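Local coordinates for soluble lytic murein transglycosylase (Pseudomonas aeruginosa, PDB 5OHU), which probably cleaves the glycan strands of bacterial peptidoglycan as a lytic transglycosylase, acting on the cell wall both from chain ends and within chains, at residues K332-Q335 and D336-A339; R279-G282 and L283-K287; K75-S78 and N79-E83. All coordinates share one frame; numbering follows the deposited sequence.

In the fold
The three contacts are local ones within a largely helical chain, each made between neighbouring residues at the start or along the body of a helix. Interaction 3 comes first in sequence, at the opening of helix 79-88; interaction 2 lies in the second half of helix 271-287; interaction 1 builds the short helix 335-338. Interactions 1 and 2 are related through helix 307-319, which packs against both, although their centres are about 21 Å apart and their nearest atoms about 11 Å. Interaction 3 is remote, about 54 Å from interaction 1 and about 56 Å from interaction 2, centre to centre, and lies across the chain's centre from interaction 2. All three are plain helix capping and packing.

Interaction 1 of 3, residues K332-Q335 and D336-A339; sequences KLPQ and DLAA
The carbonyl oxygen of P334 receives two backbone N-H groups. A338 N reaches P334 O at 2.9 Å in a nearly straight bond, with an angle of 173° at the hydrogen, and the donor lies almost in line with the C=O bond. L337 N is just as near to P334 O, but its hydrogen points off the line at 129°, which makes this second bond weak. One residue further on, A339 N donates to Q335 O at 2.9 Å. P334 thus stands at the N-cap of the short helix 335-338. Its lack of an N-H costs nothing where the helix has yet to start, and its ring limits phi; having no side-chain acceptor to cap with, it leaves that work to its carbonyl. D336 follows in the first turn. Its CG sits between the backbone N and the carbonyl carbon (chi1 58°), which swings the carboxylate back so that OD1 meets the CB-CG side of the proline ring obliquely, 3.4 Å from P334 CB. The other oxygen, OD2, is hydrogen-bonded to N307 of helix 307-319. On the apolar side, L333 CB lies 4.2 Å from both L337 CB and A338 CB, and P334 CD comes 4.3 Å from L337 CD1. Leucine suits both positions by offering apolar surface to W343 of helix 341-354 and to helix 307-319, where L333 touches T310 and the buried L337 touches E311.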
# COMPACT_ATOMS: atom_id res chain seq x y z
N LYS A 332 24.06 6.81 -14.34
CA LYS A 332 23.35 8.03 -14.71
C LYS A 332 22.08 8.25 -13.90
O LYS A 332 21.32 9.17 -14.20
CB LYS A 332 23.00 8.01 -16.20
CG LYS A 332 24.18 7.84 -17.17
CD LYS A 332 23.67 7.60 -18.60
CE LYS A 332 24.80 7.59 -19.63
NZ LYS A 332 25.09 6.24 -20.22
N LEU A 333 21.79 7.40 -12.91
CA LEU A 333 20.51 7.45 -12.20
C LEU A 333 20.34 8.77 -11.45
O LEU A 333 21.31 9.37 -10.99
CB LEU A 333 20.42 6.31 -11.20
CG LEU A 333 20.51 4.90 -11.79
CD1 LEU A 333 20.57 3.87 -10.69
CD2 LEU A 333 19.28 4.69 -12.65
N PRO A 334 19.11 9.23 -11.31
CA PRO A 334 18.85 10.39 -10.45
C PRO A 334 19.19 10.04 -9.01
O PRO A 334 19.16 8.88 -8.60
CB PRO A 334 17.33 10.62 -10.60
CG PRO A 334 16.79 9.38 -11.21
CD PRO A 334 17.89 8.68 -11.92
N GLN A 335 19.43 11.08 -8.21
CA GLN A 335 19.94 10.91 -6.85
C GLN A 335 19.07 9.97 -6.02
O GLN A 335 19.59 9.12 -5.30
CB GLN A 335 20.03 12.28 -6.17
CG GLN A 335 20.23 12.26 -4.66
CD GLN A 335 21.59 11.73 -4.24
OE1 GLN A 335 22.51 11.61 -5.06
NE2 GLN A 335 21.74 11.42 -2.95
N ASP A 336 17.75 10.13 -6.08
CA ASP A 336 16.87 9.29 -5.27
C ASP A 336 16.96 7.81 -5.64
O ASP A 336 16.76 6.96 -4.78
CB ASP A 336 15.43 9.79 -5.37
CG ASP A 336 14.92 9.80 -6.80
OD1 ASP A 336 15.74 9.89 -7.73
OD2 ASP A 336 13.69 9.75 -7.00
N LEU A 337 17.27 7.48 -6.91
CA LEU A 337 17.45 6.07 -7.24
C LEU A 337 18.87 5.61 -6.93
O LEU A 337 19.07 4.51 -6.41
CB LEU A 337 17.13 5.81 -8.71
CG LEU A 337 15.67 5.79 -9.15
CD1 LEU A 337 15.62 5.31 -10.57
CD2 LEU A 337 14.81 4.88 -8.29
N ALA A 338 19.86 6.46 -7.22
CA ALA A 338 21.25 6.12 -6.94
C ALA A 338 21.49 5.87 -5.45
O ALA A 338 22.39 5.10 -5.10
CB ALA A 338 22.16 7.25 -7.44
N ALA A 339 20.73 6.52 -4.57
CA ALA A 339 20.96 6.36 -3.13
C ALA A 339 20.44 5.03 -2.58
O ALA A 339 20.83 4.65 -1.48
CB ALA A 339 20.30 7.50 -2.34

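Interaction 2 of 3, residues R279-G282 and L283-K287; sequences REIG and LSLAK
Helix 271-287 runs through these residues as a regular alpha-helix, with each carbonyl from R279 to G282 accepting the N-H four positions later. The bond from L285 N to I281 O is the shortest of them at 2.8 Å; L283 N reaches R279 O at 2.9 Å, and S284 N reaches E280 O at 3.1 Å. On one face I281 and L285 lie side by side and point the same way, one turn apart. I281 CG2, placed anti to its own backbone nitrogen, meets L285 CD1 at 4.0 Å. These branched apolar chains suit a buried face, which is covered by helices 253-263 and 293-300. G282, also buried, adds no side chain, while A286 packs its single methyl group against A293 and against L316 of helix 307-319. In the conformer described, one of two, L283 CB rests 3.3 Å from R279 O. S284 hydrogen-bonds through OG to the A249 carbonyl; its short hydroxyl can meet a backbone carbonyl near the end of helix 235-251 while the side chain packs on P253. E280 touches R246 of the same helix, and near S284 a water lies between E280 OE1 and K287 NZ, at 3.5 and 3.4 Å, both weak bonds. With the two charged atoms 6.5 Å apart, any attraction between them is probably modest and relayed by this water, so that the backbone bonds and apolar packing carry most of the contact.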
# COMPACT_ATOMS: atom_id res chain seq x y z
N ARG A 279 5.28 5.37 -22.69
CA ARG A 279 5.78 4.88 -21.41
C ARG A 279 4.93 3.73 -20.89
O ARG A 279 5.48 2.74 -20.38
CB ARG A 279 5.86 6.04 -20.41
CG ARG A 279 7.02 7.01 -20.75
CD ARG A 279 7.25 8.06 -19.65
NE ARG A 279 8.12 9.16 -20.09
CZ ARG A 279 8.29 10.30 -19.42
NH1 ARG A 279 7.63 10.50 -18.28
NH2 ARG A 279 9.09 11.25 -19.89
N GLU A 280 3.61 3.79 -21.06
CA GLU A 280 2.79 2.67 -20.60
C GLU A 280 3.02 1.42 -21.45
O GLU A 280 3.10 0.31 -20.91
CB GLU A 280 1.31 3.04 -20.58
CG GLU A 280 0.42 1.99 -19.92
CD GLU A 280 0.98 1.51 -18.57
OE1 GLU A 280 1.39 0.33 -18.48
OE2 GLU A 280 1.01 2.30 -17.61
N ILE A 281 3.12 1.57 -22.77
CA ILE A 281 3.46 0.43 -23.62
C ILE A 281 4.86 -0.08 -23.29
O ILE A 281 5.08 -1.29 -23.15
CB ILE A 281 3.31 0.81 -25.11
CG1 ILE A 281 1.83 1.03 -25.45
CG2 ILE A 281 3.90 -0.28 -26.01
CD1 ILE A 281 1.61 1.63 -26.80
N GLY A 282 5.82 0.84 -23.13
CA GLY A 282 7.19 0.41 -22.85
C GLY A 282 7.28 -0.38 -21.55
O GLY A 282 7.91 -1.45 -21.50
N LEU A 283 6.64 0.13 -20.50
CA LEU A 283 6.64 -0.55 -19.21
C LEU A 283 5.99 -1.92 -19.31
O LEU A 283 6.49 -2.90 -18.75
CB LEU A 283 5.92 0.30 -18.17
CG LEU A 283 6.73 1.42 -17.53
CD1 LEU A 283 5.86 2.13 -16.50
CD2 LEU A 283 7.97 0.82 -16.88
N SER A 284 4.87 -2.02 -20.01
CA SER A 284 4.23 -3.33 -20.08
C SER A 284 5.03 -4.30 -20.95
O SER A 284 5.12 -5.50 -20.64
CB SER A 284 2.79 -3.19 -20.58
OG SER A 284 2.14 -4.45 -20.55
N LEU A 285 5.65 -3.83 -22.03
CA LEU A 285 6.52 -4.72 -22.79
C LEU A 285 7.70 -5.19 -21.94
O LEU A 285 8.10 -6.35 -22.01
CB LEU A 285 7.04 -4.03 -24.05
CG LEU A 285 6.10 -3.90 -25.24
CD1 LEU A 285 6.76 -3.06 -26.35
CD2 LEU A 285 5.74 -5.28 -25.75
N ALA A 286 8.29 -4.28 -21.17
CA ALA A 286 9.48 -4.63 -20.40
C ALA A 286 9.16 -5.67 -19.35
O ALA A 286 9.99 -6.54 -19.08
CB ALA A 286 10.09 -3.38 -19.75
N LYS A 287 7.96 -5.62 -18.78
CA LYS A 287 7.57 -6.63 -17.80
C LYS A 287 7.33 -7.98 -18.44
O LYS A 287 7.26 -8.99 -17.73
CB LYS A 287 6.33 -6.18 -17.02
CG LYS A 287 6.65 -5.28 -15.86
CD LYS A 287 5.42 -4.42 -15.47
CE LYS A 287 5.79 -3.49 -14.32
NZ LYS A 287 4.59 -2.77 -13.77
O HOH W 1 2.58 -2.19 -16.44

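Interaction 3 of 3, residues K75-S78 and N79-E83; sequences KSAS and NEEVE
S78 OG accepts the backbone N-H of E81 at 3.0 Å, with an angle of 160° at the hydrogen, and S78 O receives V82 N at 3.2 Å. A chi1 of 66° tucks the hydroxyl between the two backbone branches of S78, over the first turn. A water accepts from S78 N at 2.8 Å and donates to E81 OE1, so the second bond of a capping box is made through water rather than directly; E81 OE2 forms a salt bridge with R73. This is the N-cap of helix 79-88, where serine suits the place because its short hydroxyl can accept an N-H that has no carbonyl of an earlier turn to bond to. The two glutamates near this end also suit the partial positive charge expected there. E80, bent at chi2 (74°), brings OE1 back to 3.2 Å from S78 CB. N79 points away from the cap residue; its ND2 is hydrogen-bonded to D111 and its side chain packs on W102 and L106. Next to the cap, A77 CB meets V82 CG2 at 3.8 Å. Both are buried, as suits small apolar groups, A77 against L70 of helix 62-72 and V82 against W102 of helix 95-108.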
# COMPACT_ATOMS: atom_id res chain seq x y z
N LYS A 75 -27.67 17.92 16.55
CA LYS A 75 -28.50 18.91 15.86
C LYS A 75 -29.06 19.96 16.81
O LYS A 75 -29.47 21.03 16.37
CB LYS A 75 -29.62 18.21 15.08
CG LYS A 75 -30.42 19.16 14.17
CD LYS A 75 -31.23 18.45 13.09
CE LYS A 75 -32.30 19.40 12.54
NZ LYS A 75 -33.31 18.68 11.72
N SER A 76 -29.03 19.70 18.12
CA SER A 76 -29.48 20.66 19.10
C SER A 76 -28.35 21.32 19.88
O SER A 76 -28.61 22.27 20.62
CB SER A 76 -30.44 20.00 20.10
OG SER A 76 -31.51 19.40 19.40
N ALA A 77 -27.12 20.85 19.74
CA ALA A 77 -26.05 21.32 20.61
C ALA A 77 -25.59 22.72 20.21
O ALA A 77 -25.48 23.05 19.03
CB ALA A 77 -24.87 20.35 20.58
N SER A 78 -25.31 23.55 21.21
CA SER A 78 -24.80 24.89 20.94
C SER A 78 -23.41 24.82 20.30
O SER A 78 -22.66 23.85 20.47
CB SER A 78 -24.70 25.68 22.23
OG SER A 78 -23.71 25.10 23.07
N ASN A 79 -23.07 25.88 19.55
CA ASN A 79 -21.70 26.05 19.06
C ASN A 79 -20.71 25.98 20.21
O ASN A 79 -19.63 25.38 20.08
CB ASN A 79 -21.53 27.39 18.35
CG ASN A 79 -22.17 27.43 16.98
OD1 ASN A 79 -22.94 26.55 16.60
ND2 ASN A 79 -21.86 28.49 16.23
N GLU A 80 -21.06 26.60 21.34
CA GLU A 80 -20.17 26.65 22.49
C GLU A 80 -19.81 25.25 22.97
O GLU A 80 -18.63 24.96 23.22
CB GLU A 80 -20.84 27.45 23.62
CG GLU A 80 -20.99 28.95 23.34
CD GLU A 80 -22.11 29.27 22.32
OE1 GLU A 80 -22.97 28.40 22.03
OE2 GLU A 80 -22.15 30.43 21.84
N GLU A 81 -20.80 24.38 23.11
CA GLU A 81 -20.52 23.04 23.62
C GLU A 81 -19.69 22.24 22.63
O GLU A 81 -18.71 21.59 23.02
CB GLU A 81 -21.82 22.30 23.94
CG GLU A 81 -21.57 21.01 24.69
CD GLU A 81 -22.84 20.24 24.99
OE1 GLU A 81 -23.94 20.72 24.64
OE2 GLU A 81 -22.73 19.13 25.57
N VAL A 82 -20.05 22.27 21.35
CA VAL A 82 -19.31 21.50 20.35
C VAL A 82 -17.88 22.00 20.25
O VAL A 82 -16.93 21.22 20.27
CB VAL A 82 -20.00 21.55 18.98
CG1 VAL A 82 -19.20 20.73 17.96
CG2 VAL A 82 -21.42 21.04 19.07
N GLU A 83 -17.71 23.32 20.13
CA GLU A 83 -16.37 23.89 20.05
C GLU A 83 -15.55 23.47 21.25
O GLU A 83 -14.38 23.07 21.11
CB GLU A 83 -16.46 25.41 19.96
CG GLU A 83 -16.89 25.91 18.60
CD GLU A 83 -17.22 27.39 18.62
OE1 GLU A 83 -17.14 28.00 19.70
OE2 GLU A 83 -17.55 27.94 17.54
O HOH W 2 -23.65 24.13 16.85
O HOH W 3 -25.60 22.76 23.92